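Beta-galactosidase (PDB 4OIF) probably hydrolyses terminal non-reducing beta-D-galactose residues of beta-D-galactosides, as a zinc-binding, homotrimeric glycoside hydrolase of family GH42. Local coordinates at residues P23-L27 / R363-G367; I85-P89 / I136-L140; H261-P265 / R437-T441; P287-N291 / K335-M341; I404-P410 / Q631-A635. The contacts are given in a common frame with arbitrary orientation. Residues are numbered along the deposited sequence.

In the fold
Contacts 1, 2 and 4 lie within the catalytic TIM barrel; contact 3 ties the barrel to the trimerisation domain, and contact 5 sets the loop after helix 386-399 against the C-terminal domain. Contact 1 joins the loops after the first and last barrel strands; contact 2, its centre 20 Å away, packs a helix on the third strand, with the Ala87 side chain about 9 Å from that of Glu322, the predicted nucleophile. In contact 4 the Lys337 side chain is about 10 Å from that of Glu322. Contacts 3 and 4 touch through Leu263 CD1 and Pro287 CB, 4.0 Å apart. Contacts 1 and 4 both reach the second subunit; contact 5 lies away from the predicted active site.

Contact 1 of 5, residues P23-L27 / R363-G367; sequences PDQWL and RKSRG
Trp26 lays its indole beside the 363-367 loop, extended through Ser365 before it bends at Arg366; Arg363 CD sits off-centre 4.2 Å from the six-membered ring centroid in a CH-pi contact. The Trp26 rotamer (chi1 m, chi2 90°) brings CZ2 edge-on to within 3.5 Å of Lys364 O and CH2 to 4.1 Å from Arg366 CB. A water bridges Trp26 NE1 and Arg363 O, 2.8 Å from each. The chain around Pro23 to Gln25 is 3-10, with Trp26 N bonded to Pro23 O at 2.7 Å; the closest CA atoms, Gln25 and Ser365, are 7.7 Å apart. Gln25 OE1 approaches Ser365 OG to 3.2 Å, and a second water links Gln25 NE2 (3.0 Å) with Ser365 OG (3.2 Å). Trp192 of the second subunit bonds to Gln25 OE1 and packs edge-to-face on Trp26, placing Gln25 and Trp26 at the trimer interface. Within the TIM barrel the contact joins the loops following strands 16-21 and 356-359, neighbours where the barrel closes, helix 30-42 packing against Trp26 and Arg363 through Ile32.

Contact 2 of 5, residues I85-P89 / I136-L140; sequences ILATP and INRLL
This is a buried strand-to-helix contact of the TIM barrel, in which helix 127-144 covers the end of strand 83-87 and the loop that leaves it. No hydrogen bond crosses between the segments. Residues 85-87 are extended and 136-140 are regular helix, with Leu140 N bonded to Ile136 O at 2.9 Å; the closest CA atoms, those of Thr88 and Asn137, lie 6.0 Å apart. Leu140 (chi1 m, chi2 t) covers the most surface, its CD2 4.2 Å from Leu86 CD2 and its CD1 4.0 Å from both Pro89 CD and Ala87 O. One helical turn earlier, Ile136 CG2 meets Pro89 CG at 4.1 Å. Beside them, Asn137 (chi1 m) brings OD1 to 3.2 Å from Thr88 CB. The polar ends converge on Glu239, which bonds to both Asn137 ND2 and Thr88 OG1; the latter also meets Ser156 N. Ala87 points away from the helix, as expected for alternating strand residues. Strand 83-87 runs between parallel strands 47-50 and 150-154, while helix 218-246 flanks Asn137.

Contact 3 of 5, residues H261-P265 / R437-T441; sequences HDLIP and RYPQT
A single carboxylate oxygen, Asp262 OD2, receives two side chains from the start of a helix. Arg437 NH2 reaches it at 3.2 Å in a salt bridge, with OD2 edge-on, near the guanidinium plane, and Gln440 NE2 at 3.1 Å in a nearly linear hydrogen bond. Asp262 OD1 is held by a further salt bridge to Lys302. Arg437, in a left-handed conformation (phi/psi 44/54), occupies the N-cap position of helix 438-451; its O accepts Thr441 N at 2.9 Å and Thr441 OG1 at 2.6 Å. Beside this polar cluster, Ile264 (chi1 p) places CG2 3.6 Å from Pro439 CG, and Pro265 CD is 3.9 Å from Pro439 CB. The nearest CA atoms, Ile264 and Pro439, lie 6.0 Å apart. Leu263, also left-handed (53/52), and Ile264 oppose Asp259 in a G1 beta bulge, where short strand 264-265 turns back antiparallel to barrel strand 252-259. The contact is part of a domain interface, joining a barrel loop to the N-terminal end of a helix in the GH42 trimerisation domain.

Contact 4 of 5, residues P287-N291 / K335-M341; sequences PAWHN and KAKRPGM
Residues 288-291 make a type II beta turn, with His290 in the left-handed conformation (phi/psi 73/23), while 335-339 run extended alongside before Gly340, at phi/psi 91/-27, takes the N-cap position of helix 341-351. CA atoms are 6.4 Å apart for Trp289 and Lys337 and 7.3 Å for His290 and Lys335. His290 (chi1 m) inserts its ring among the opposing residues: Arg338 CD lies over its face, 3.7 Å from the ring centroid, in a CH-pi contact; NE2 lies 3.0 Å from Arg338 N, and CE1 is 3.6 Å from Met341 CE. Lys335, fully extended, donates from NZ to His290 O at 2.9 Å. Met341 (chi1 t) sets SD over the six-membered ring of Trp289, 4.1 Å from its centroid, a Met-aromatic contact, while Lys337 CE comes within 3.6 Å of Trp289 CD1. Water joins Trp289 NE1 (3.0 Å) to Lys337 NZ (2.8 Å), and another joins Trp289 O (3.1 Å) to Lys335 O (2.7 Å). Lys337 NZ also donates to Thr324 O. Salt bridges carry Lys335 to Asp539, and Arg338 to Asp533 and Asp573, of the second subunit. The pairing joins successive beta-to-alpha loops of the TIM barrel, following strands 282-284 and 319-322, at the trimer interface.

Contact 5 of 5, residues I404-P410 / Q631-A635; sequences IVGTNRP and QARQA
Arg633, Arg409 and Thr407 bury the most surface where the loop 404-410 lies along the end of strand 628-634. Arg633 (chi1 m, chi3 p) donates from NH2 to Thr407 O at 2.6 Å, with a weak bond from NE to the same oxygen at 3.1 Å; its NH2 also forms a salt bridge with Asp355. Thr407 closes a type II turn begun at Ile404, whose O accepts Thr407 N at 2.9 Å and Thr407 OG1 at 2.5 Å; Thr407 CG2 touches Ala635 CB at 3.8 Å. Arg409 (chi1 p) points its guanidinium edge at Gln631 OE1, reached by NH1 at 3.1 Å and NH2 at 3.3 Å, and NH1 is also bound by Ala351 O. On the backbone, Gln634 N donates to Asn408 O at 2.8 Å. CA atoms are 5.4 Å apart for Thr407 and Ala635 and 4.9 Å for Arg409 and Arg633. The loop, leading from helix 386-399 to strand 413-416, thus meets an outer strand of the C-terminal antiparallel sheet, with strand 638-645 beside it and helix 341-351 packing on Ile404 and Gln631.

Contact 1 of 5, residues P23-L27 / R363-G367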
# COMPACT_ATOMS: atom_id res chain seq x y z
N PRO A 23 -32.88 18.46 -11.41
CA PRO A 23 -33.88 18.14 -12.43
C PRO A 23 -33.25 18.02 -13.81
O PRO A 23 -33.84 17.39 -14.69
CB PRO A 23 -34.84 19.33 -12.37
CG PRO A 23 -34.00 20.46 -11.84
CD PRO A 23 -33.09 19.81 -10.85
N ASP A 24 -32.07 18.60 -14.00
CA ASP A 24 -31.38 18.52 -15.28
C ASP A 24 -31.04 17.06 -15.65
O ASP A 24 -30.74 16.75 -16.80
CB ASP A 24 -30.10 19.39 -15.27
CG ASP A 24 -29.28 19.25 -13.99
OD1 ASP A 24 -29.84 19.34 -12.86
OD2 ASP A 24 -28.05 19.04 -14.10
N GLN A 25 -31.12 16.16 -14.67
CA GLN A 25 -30.94 14.74 -14.94
C GLN A 25 -32.26 14.04 -15.25
O GLN A 25 -32.28 12.83 -15.52
CB GLN A 25 -30.28 14.06 -13.75
CG GLN A 25 -28.95 14.64 -13.37
CD GLN A 25 -28.46 14.08 -12.05
OE1 GLN A 25 -28.87 12.99 -11.65
NE2 GLN A 25 -27.61 14.83 -11.37
N TRP A 26 -33.36 14.78 -15.22
CA TRP A 26 -34.68 14.20 -15.38
C TRP A 26 -35.56 14.97 -16.37
O TRP A 26 -36.79 14.94 -16.28
CB TRP A 26 -35.39 14.13 -14.03
CG TRP A 26 -34.66 13.32 -13.00
CD1 TRP A 26 -33.74 13.78 -12.11
CD2 TRP A 26 -34.81 11.92 -12.75
NE1 TRP A 26 -33.29 12.75 -11.32
CE2 TRP A 26 -33.93 11.60 -11.69
CE3 TRP A 26 -35.59 10.91 -13.32
CZ2 TRP A 26 -33.81 10.30 -11.18
CZ3 TRP A 26 -35.48 9.62 -12.81
CH2 TRP A 26 -34.59 9.32 -11.75
N LEU A 27 -34.94 15.66 -17.32
CA LEU A 27 -35.68 16.54 -18.24
C LEU A 27 -36.59 15.76 -19.19
O LEU A 27 -37.53 16.31 -19.75
CB LEU A 27 -34.70 17.42 -19.02
CG LEU A 27 -33.93 18.42 -18.14
CD1 LEU A 27 -33.02 19.30 -18.99
CD2 LEU A 27 -34.90 19.25 -17.28
N ARG A 363 -33.15 13.92 -4.88
CA ARG A 363 -33.52 12.65 -5.49
C ARG A 363 -32.28 11.89 -5.96
O ARG A 363 -31.40 12.46 -6.61
CB ARG A 363 -34.48 12.90 -6.66
CG ARG A 363 -35.06 11.63 -7.27
CD ARG A 363 -35.97 11.93 -8.47
NE ARG A 363 -37.27 12.47 -8.07
CZ ARG A 363 -38.32 11.75 -7.70
NH1 ARG A 363 -38.27 10.41 -7.67
NH2 ARG A 363 -39.44 12.36 -7.35
N LYS A 364 -32.22 10.60 -5.63
CA LYS A 364 -31.11 9.75 -6.06
C LYS A 364 -30.90 9.78 -7.56
O LYS A 364 -31.86 9.75 -8.35
CB LYS A 364 -31.34 8.30 -5.61
CG LYS A 364 -31.18 8.13 -4.09
CD LYS A 364 -31.21 6.67 -3.66
CE LYS A 364 -31.02 6.56 -2.15
NZ LYS A 364 -31.40 5.20 -1.65
N SER A 365 -29.63 9.85 -7.95
CA SER A 365 -29.23 9.68 -9.34
C SER A 365 -29.58 8.28 -9.80
O SER A 365 -29.37 7.32 -9.09
CB SER A 365 -27.73 9.94 -9.50
OG SER A 365 -27.45 11.31 -9.32
N ARG A 366 -30.10 8.14 -11.00
CA ARG A 366 -30.45 6.80 -11.44
C ARG A 366 -29.22 6.00 -11.82
O ARG A 366 -29.20 4.77 -11.71
CB ARG A 366 -31.40 6.85 -12.62
CG ARG A 366 -32.00 5.50 -12.90
CD ARG A 366 -33.02 5.59 -13.98
NE ARG A 366 -33.53 4.28 -14.32
CZ ARG A 366 -34.11 4.00 -15.47
NH1 ARG A 366 -34.25 4.97 -16.38
NH2 ARG A 366 -34.55 2.78 -15.72
N GLY A 367 -28.19 6.70 -12.28
CA GLY A 367 -26.97 6.06 -12.71
C GLY A 367 -25.76 6.85 -12.24
O GLY A 367 -25.92 7.87 -11.58
O HOH W 1 -26.98 14.33 -8.51
O HOH W 2 -31.49 13.27 -9.26

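Contact 2 of 5, residues I85-P89 / I136-L140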
# COMPACT_ATOMS: atom_id res chain seq x y z
N ILE A 85 -31.27 28.31 -4.08
CA ILE A 85 -29.84 28.62 -4.01
C ILE A 85 -29.26 28.29 -5.38
O ILE A 85 -29.14 27.12 -5.75
CB ILE A 85 -29.11 27.81 -2.92
CG1 ILE A 85 -29.65 28.18 -1.54
CG2 ILE A 85 -27.60 28.05 -2.97
CD1 ILE A 85 -29.14 27.26 -0.44
N LEU A 86 -28.93 29.32 -6.16
CA LEU A 86 -28.43 29.09 -7.51
C LEU A 86 -26.92 28.92 -7.48
O LEU A 86 -26.20 29.75 -6.93
CB LEU A 86 -28.81 30.23 -8.44
CG LEU A 86 -28.48 30.03 -9.93
CD1 LEU A 86 -29.01 28.71 -10.42
CD2 LEU A 86 -29.05 31.16 -10.77
N ALA A 87 -26.46 27.82 -8.04
CA ALA A 87 -25.04 27.55 -8.10
C ALA A 87 -24.47 27.94 -9.45
O ALA A 87 -25.16 27.83 -10.47
CB ALA A 87 -24.76 26.09 -7.81
N THR A 88 -23.21 28.38 -9.45
CA THR A 88 -22.46 28.48 -10.69
C THR A 88 -21.87 27.11 -11.03
O THR A 88 -21.53 26.34 -10.13
CB THR A 88 -21.37 29.53 -10.61
OG1 THR A 88 -20.36 29.09 -9.69
CG2 THR A 88 -21.97 30.85 -10.13
N PRO A 89 -21.77 26.79 -12.32
CA PRO A 89 -21.50 25.40 -12.70
C PRO A 89 -20.03 25.04 -12.89
O PRO A 89 -19.77 23.97 -13.45
CB PRO A 89 -22.25 25.28 -14.04
CG PRO A 89 -22.10 26.63 -14.64
CD PRO A 89 -22.13 27.62 -13.48
N ILE A 136 -20.64 32.50 -18.22
CA ILE A 136 -21.88 31.82 -17.91
C ILE A 136 -22.44 32.30 -16.55
O ILE A 136 -23.66 32.40 -16.36
CB ILE A 136 -21.70 30.30 -17.94
CG1 ILE A 136 -23.07 29.62 -17.92
CG2 ILE A 136 -20.81 29.81 -16.82
CD1 ILE A 136 -23.02 28.19 -18.39
N ASN A 137 -21.56 32.63 -15.61
CA ASN A 137 -22.05 33.22 -14.37
C ASN A 137 -22.82 34.49 -14.68
O ASN A 137 -23.90 34.73 -14.13
CB ASN A 137 -20.90 33.50 -13.42
CG ASN A 137 -20.30 32.24 -12.87
OD1 ASN A 137 -20.65 31.14 -13.30
ND2 ASN A 137 -19.39 32.38 -11.92
N ARG A 138 -22.28 35.29 -15.60
CA ARG A 138 -22.96 36.51 -16.00
C ARG A 138 -24.33 36.24 -16.63
O ARG A 138 -25.29 36.92 -16.31
CB ARG A 138 -22.09 37.30 -16.96
CG ARG A 138 -22.72 38.59 -17.43
CD ARG A 138 -21.73 39.41 -18.20
NE ARG A 138 -20.60 39.80 -17.37
CZ ARG A 138 -20.62 40.84 -16.54
NH1 ARG A 138 -21.71 41.58 -16.44
NH2 ARG A 138 -19.55 41.13 -15.81
N LEU A 139 -24.44 35.25 -17.53
CA LEU A 139 -25.74 34.95 -18.13
C LEU A 139 -26.72 34.55 -17.03
O LEU A 139 -27.89 34.97 -17.04
CB LEU A 139 -25.63 33.83 -19.18
CG LEU A 139 -24.82 34.17 -20.44
CD1 LEU A 139 -24.73 32.99 -21.40
CD2 LEU A 139 -25.39 35.38 -21.16
N LEU A 140 -26.24 33.76 -16.08
CA LEU A 140 -27.10 33.33 -14.98
C LEU A 140 -27.60 34.52 -14.17
O LEU A 140 -28.81 34.63 -13.93
CB LEU A 140 -26.37 32.35 -14.07
CG LEU A 140 -26.28 30.90 -14.56
CD1 LEU A 140 -25.29 30.12 -13.72
CD2 LEU A 140 -27.65 30.21 -14.58

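Contact 3 of 5, residues H261-P265 / R437-T441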
# COMPACT_ATOMS: atom_id res chain seq x y z
N HIS A 261 -12.54 10.56 7.71
CA HIS A 261 -12.37 9.72 8.90
C HIS A 261 -12.55 10.50 10.21
O HIS A 261 -13.53 10.30 10.93
CB HIS A 261 -11.01 8.99 8.87
CG HIS A 261 -10.73 8.17 10.09
ND1 HIS A 261 -11.72 7.51 10.80
CD2 HIS A 261 -9.57 7.89 10.73
CE1 HIS A 261 -11.18 6.87 11.82
NE2 HIS A 261 -9.87 7.09 11.80
N ASP A 262 -11.61 11.37 10.52
CA ASP A 262 -11.62 12.03 11.82
C ASP A 262 -12.30 13.38 11.74
O ASP A 262 -12.32 14.13 12.71
CB ASP A 262 -10.20 12.19 12.38
CG ASP A 262 -9.76 10.97 13.16
OD1 ASP A 262 -10.60 10.39 13.88
OD2 ASP A 262 -8.57 10.58 13.04
N LEU A 263 -12.88 13.67 10.57
CA LEU A 263 -13.59 14.92 10.39
C LEU A 263 -12.71 16.10 10.79
O LEU A 263 -13.10 16.93 11.61
CB LEU A 263 -14.89 14.93 11.21
CG LEU A 263 -16.09 14.19 10.63
CD1 LEU A 263 -17.31 14.42 11.49
CD2 LEU A 263 -16.35 14.62 9.19
N ILE A 264 -11.51 16.15 10.23
CA ILE A 264 -10.59 17.24 10.52
C ILE A 264 -10.85 18.35 9.53
O ILE A 264 -11.54 18.15 8.53
CB ILE A 264 -9.14 16.76 10.46
CG1 ILE A 264 -8.74 16.47 9.01
CG2 ILE A 264 -8.96 15.53 11.35
CD1 ILE A 264 -7.36 15.90 8.87
N PRO A 265 -10.34 19.55 9.81
CA PRO A 265 -10.58 20.60 8.81
C PRO A 265 -10.02 20.20 7.46
O PRO A 265 -8.98 19.52 7.42
CB PRO A 265 -9.84 21.81 9.39
CG PRO A 265 -9.81 21.56 10.86
CD PRO A 265 -9.78 20.09 11.06
N ARG A 437 -0.90 14.20 14.65
CA ARG A 437 -2.34 14.26 14.91
C ARG A 437 -2.81 15.59 15.49
O ARG A 437 -3.47 15.63 16.54
CB ARG A 437 -2.73 13.10 15.84
CG ARG A 437 -2.43 11.73 15.23
CD ARG A 437 -2.98 10.57 16.06
NE ARG A 437 -4.43 10.61 16.20
CZ ARG A 437 -5.29 10.18 15.28
NH1 ARG A 437 -4.84 9.67 14.14
NH2 ARG A 437 -6.59 10.27 15.49
N TYR A 438 -2.47 16.67 14.80
CA TYR A 438 -2.71 18.03 15.28
C TYR A 438 -4.20 18.34 15.51
O TYR A 438 -4.61 18.65 16.64
CB TYR A 438 -2.04 19.02 14.30
CG TYR A 438 -2.38 20.49 14.49
CD1 TYR A 438 -2.09 21.15 15.68
CD2 TYR A 438 -2.96 21.23 13.47
CE1 TYR A 438 -2.38 22.48 15.86
CE2 TYR A 438 -3.25 22.57 13.63
CZ TYR A 438 -2.97 23.19 14.84
OH TYR A 438 -3.26 24.52 15.02
N PRO A 439 -5.04 18.24 14.45
CA PRO A 439 -6.46 18.54 14.66
C PRO A 439 -7.12 17.64 15.71
O PRO A 439 -7.89 18.14 16.56
CB PRO A 439 -7.07 18.31 13.27
CG PRO A 439 -6.12 17.41 12.57
CD PRO A 439 -4.78 17.83 13.06
N GLN A 440 -6.80 16.35 15.66
CA GLN A 440 -7.28 15.41 16.67
C GLN A 440 -6.92 15.86 18.08
O GLN A 440 -7.76 15.81 19.00
CB GLN A 440 -6.70 14.01 16.41
CG GLN A 440 -7.19 13.35 15.12
CD GLN A 440 -6.28 13.59 13.93
OE1 GLN A 440 -5.46 14.52 13.92
NE2 GLN A 440 -6.40 12.75 12.91
N THR A 441 -5.68 16.32 18.25
CA THR A 441 -5.20 16.81 19.54
C THR A 441 -6.06 17.98 20.01
O THR A 441 -6.54 18.03 21.17
CB THR A 441 -3.71 17.24 19.44
OG1 THR A 441 -2.90 16.11 19.08
CG2 THR A 441 -3.20 17.80 20.76

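Contact 4 of 5, residues P287-N291 / K335-M341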
# COMPACT_ATOMS: atom_id res chain seq x y z
N PRO A 287 -20.51 12.58 8.61
CA PRO A 287 -19.95 11.75 9.68
C PRO A 287 -20.28 10.28 9.46
O PRO A 287 -21.37 9.98 8.97
CB PRO A 287 -20.64 12.28 10.95
CG PRO A 287 -21.21 13.60 10.57
CD PRO A 287 -21.57 13.47 9.13
N ALA A 288 -19.36 9.38 9.81
CA ALA A 288 -19.60 7.97 9.61
C ALA A 288 -20.36 7.38 10.79
O ALA A 288 -19.81 6.61 11.59
CB ALA A 288 -18.29 7.24 9.40
N TRP A 289 -21.64 7.77 10.90
CA TRP A 289 -22.48 7.36 12.03
C TRP A 289 -22.61 5.84 12.13
O TRP A 289 -22.80 5.16 11.12
CB TRP A 289 -23.88 7.98 11.94
CG TRP A 289 -23.93 9.50 11.97
CD1 TRP A 289 -24.33 10.33 10.96
CD2 TRP A 289 -23.58 10.35 13.07
NE1 TRP A 289 -24.26 11.64 11.36
CE2 TRP A 289 -23.80 11.68 12.65
CE3 TRP A 289 -23.11 10.12 14.37
CZ2 TRP A 289 -23.55 12.78 13.48
CZ3 TRP A 289 -22.86 11.21 15.19
CH2 TRP A 289 -23.09 12.52 14.74
N HIS A 290 -22.50 5.35 13.35
CA HIS A 290 -22.69 3.94 13.69
C HIS A 290 -21.53 3.08 13.22
O HIS A 290 -21.69 1.87 13.04
CB HIS A 290 -24.01 3.42 13.12
CG HIS A 290 -25.17 4.34 13.34
ND1 HIS A 290 -25.59 4.72 14.60
CD2 HIS A 290 -26.00 4.96 12.47
CE1 HIS A 290 -26.63 5.53 14.49
NE2 HIS A 290 -26.89 5.69 13.21
N ASN A 291 -20.37 3.69 13.03
CA ASN A 291 -19.13 2.95 12.77
C ASN A 291 -18.78 2.08 13.96
O ASN A 291 -19.35 2.24 15.04
CB ASN A 291 -17.96 3.89 12.42
CG ASN A 291 -17.52 4.77 13.61
OD1 ASN A 291 -16.86 4.30 14.54
ND2 ASN A 291 -17.84 6.06 13.53
N LYS A 335 -22.95 2.63 5.77
CA LYS A 335 -24.03 2.36 6.70
C LYS A 335 -24.95 3.59 6.78
O LYS A 335 -24.47 4.73 6.82
CB LYS A 335 -23.47 2.01 8.07
CG LYS A 335 -24.41 1.28 9.00
CD LYS A 335 -23.67 0.89 10.27
CE LYS A 335 -24.55 0.19 11.26
NZ LYS A 335 -23.78 -0.04 12.50
N ALA A 336 -26.25 3.34 6.80
CA ALA A 336 -27.24 4.40 6.91
C ALA A 336 -27.51 4.77 8.36
O ALA A 336 -27.32 3.96 9.28
CB ALA A 336 -28.54 3.99 6.23
N LYS A 337 -27.95 6.01 8.56
CA LYS A 337 -28.41 6.48 9.85
C LYS A 337 -29.53 5.60 10.40
O LYS A 337 -30.47 5.25 9.69
CB LYS A 337 -28.90 7.92 9.75
CG LYS A 337 -27.80 8.94 9.54
CD LYS A 337 -28.38 10.31 9.20
CE LYS A 337 -27.36 11.41 9.41
NZ LYS A 337 -27.81 12.71 8.84
N ARG A 338 -29.41 5.24 11.68
CA ARG A 338 -30.48 4.54 12.38
C ARG A 338 -31.64 5.49 12.62
O ARG A 338 -31.43 6.69 12.68
CB ARG A 338 -29.97 3.97 13.71
CG ARG A 338 -29.55 2.53 13.62
CD ARG A 338 -28.43 2.35 12.61
NE ARG A 338 -28.15 0.94 12.42
CZ ARG A 338 -28.14 0.33 11.24
NH1 ARG A 338 -28.36 1.01 10.13
NH2 ARG A 338 -27.88 -0.97 11.19
N PRO A 339 -32.86 4.95 12.76
CA PRO A 339 -34.03 5.78 13.08
C PRO A 339 -33.71 6.76 14.20
O PRO A 339 -33.08 6.35 15.18
CB PRO A 339 -35.08 4.77 13.53
CG PRO A 339 -34.72 3.51 12.78
CD PRO A 339 -33.21 3.52 12.65
N GLY A 340 -34.08 8.03 14.05
CA GLY A 340 -33.83 9.03 15.06
C GLY A 340 -32.51 9.78 14.92
O GLY A 340 -32.38 10.93 15.37
N MET A 341 -31.52 9.14 14.30
CA MET A 341 -30.19 9.72 14.22
C MET A 341 -30.16 10.92 13.28
O MET A 341 -29.41 11.87 13.49
CB MET A 341 -29.17 8.66 13.78
CG MET A 341 -27.80 9.22 13.47
SD MET A 341 -27.04 10.08 14.85
CE MET A 341 -26.91 8.75 16.02
O HOH W 3 -25.22 13.72 9.44
O HOH W 4 -24.29 6.52 8.83

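Contact 5 of 5, residues I404-P410 / Q631-A635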
# COMPACT_ATOMS: atom_id res chain seq x y z
N ILE A 404 -34.82 30.93 16.09
CA ILE A 404 -33.41 30.61 16.22
C ILE A 404 -32.61 31.23 15.07
O ILE A 404 -31.41 31.55 15.22
CB ILE A 404 -33.23 29.09 16.29
CG1 ILE A 404 -34.04 28.53 17.47
CG2 ILE A 404 -31.77 28.71 16.42
CD1 ILE A 404 -34.34 27.04 17.37
N VAL A 405 -33.27 31.44 13.94
CA VAL A 405 -32.62 32.02 12.77
C VAL A 405 -31.92 33.34 13.09
O VAL A 405 -32.52 34.27 13.62
CB VAL A 405 -33.63 32.26 11.62
CG1 VAL A 405 -32.96 32.98 10.46
CG2 VAL A 405 -34.22 30.94 11.16
N GLY A 406 -30.63 33.39 12.78
CA GLY A 406 -29.84 34.59 13.00
C GLY A 406 -29.30 34.75 14.40
O GLY A 406 -28.54 35.68 14.66
N THR A 407 -29.69 33.88 15.33
CA THR A 407 -29.13 33.96 16.68
C THR A 407 -27.67 33.51 16.71
O THR A 407 -27.27 32.57 16.00
CB THR A 407 -29.92 33.10 17.69
OG1 THR A 407 -29.96 31.74 17.24
CG2 THR A 407 -31.34 33.64 17.86
N ASN A 408 -26.89 34.19 17.53
CA ASN A 408 -25.49 33.84 17.73
C ASN A 408 -25.28 33.10 19.05
O ASN A 408 -26.25 32.71 19.71
CB ASN A 408 -24.63 35.10 17.67
CG ASN A 408 -24.66 35.76 16.29
OD1 ASN A 408 -24.06 35.26 15.33
ND2 ASN A 408 -25.38 36.87 16.18
N ARG A 409 -24.02 32.90 19.43
CA ARG A 409 -23.71 32.12 20.63
C ARG A 409 -22.29 32.36 21.11
O ARG A 409 -21.41 31.52 20.90
CB ARG A 409 -23.93 30.63 20.38
CG ARG A 409 -23.54 30.14 18.99
CD ARG A 409 -23.46 28.63 18.99
NE ARG A 409 -22.34 28.17 19.80
CZ ARG A 409 -22.26 26.97 20.36
NH1 ARG A 409 -23.25 26.10 20.20
NH2 ARG A 409 -21.19 26.64 21.08
N PRO A 410 -22.08 33.50 21.77
CA PRO A 410 -20.75 33.92 22.19
C PRO A 410 -20.14 32.93 23.16
O PRO A 410 -20.83 32.36 24.00
CB PRO A 410 -21.00 35.28 22.87
CG PRO A 410 -22.34 35.72 22.36
CD PRO A 410 -23.12 34.44 22.22
N GLN A 631 -26.34 22.21 24.14
CA GLN A 631 -25.75 23.33 23.42
C GLN A 631 -26.79 24.39 23.17
O GLN A 631 -27.94 24.06 22.94
CB GLN A 631 -25.16 22.87 22.08
CG GLN A 631 -23.89 22.04 22.19
CD GLN A 631 -22.72 22.84 22.71
OE1 GLN A 631 -22.61 24.05 22.45
NE2 GLN A 631 -21.85 22.19 23.46
N ALA A 632 -26.40 25.66 23.19
CA ALA A 632 -27.39 26.73 23.10
C ALA A 632 -27.10 27.84 22.08
O ALA A 632 -25.95 28.10 21.71
CB ALA A 632 -27.56 27.35 24.46
N ARG A 633 -28.16 28.50 21.64
CA ARG A 633 -28.03 29.75 20.90
C ARG A 633 -28.79 30.83 21.65
O ARG A 633 -29.76 30.55 22.33
CB ARG A 633 -28.54 29.58 19.48
CG ARG A 633 -27.64 28.64 18.69
CD ARG A 633 -28.14 28.40 17.31
NE ARG A 633 -28.08 29.59 16.49
CZ ARG A 633 -28.36 29.59 15.19
NH1 ARG A 633 -28.72 28.44 14.61
NH2 ARG A 633 -28.30 30.71 14.49
N GLN A 634 -28.32 32.06 21.55
CA GLN A 634 -28.85 33.10 22.40
C GLN A 634 -29.45 34.24 21.60
O GLN A 634 -28.80 34.81 20.73
CB GLN A 634 -27.75 33.62 23.33
CG GLN A 634 -26.97 32.51 24.01
CD GLN A 634 -26.19 32.98 25.22
OE1 GLN A 634 -25.01 33.29 25.13
NE2 GLN A 634 -26.85 33.02 26.36
N ALA A 635 -30.71 34.54 21.90
CA ALA A 635 -31.41 35.67 21.31
C ALA A 635 -31.43 36.83 22.32
O ALA A 635 -31.08 36.63 23.48
CB ALA A 635 -32.82 35.27 20.91
O HOH W 5 -28.43 36.41 18.71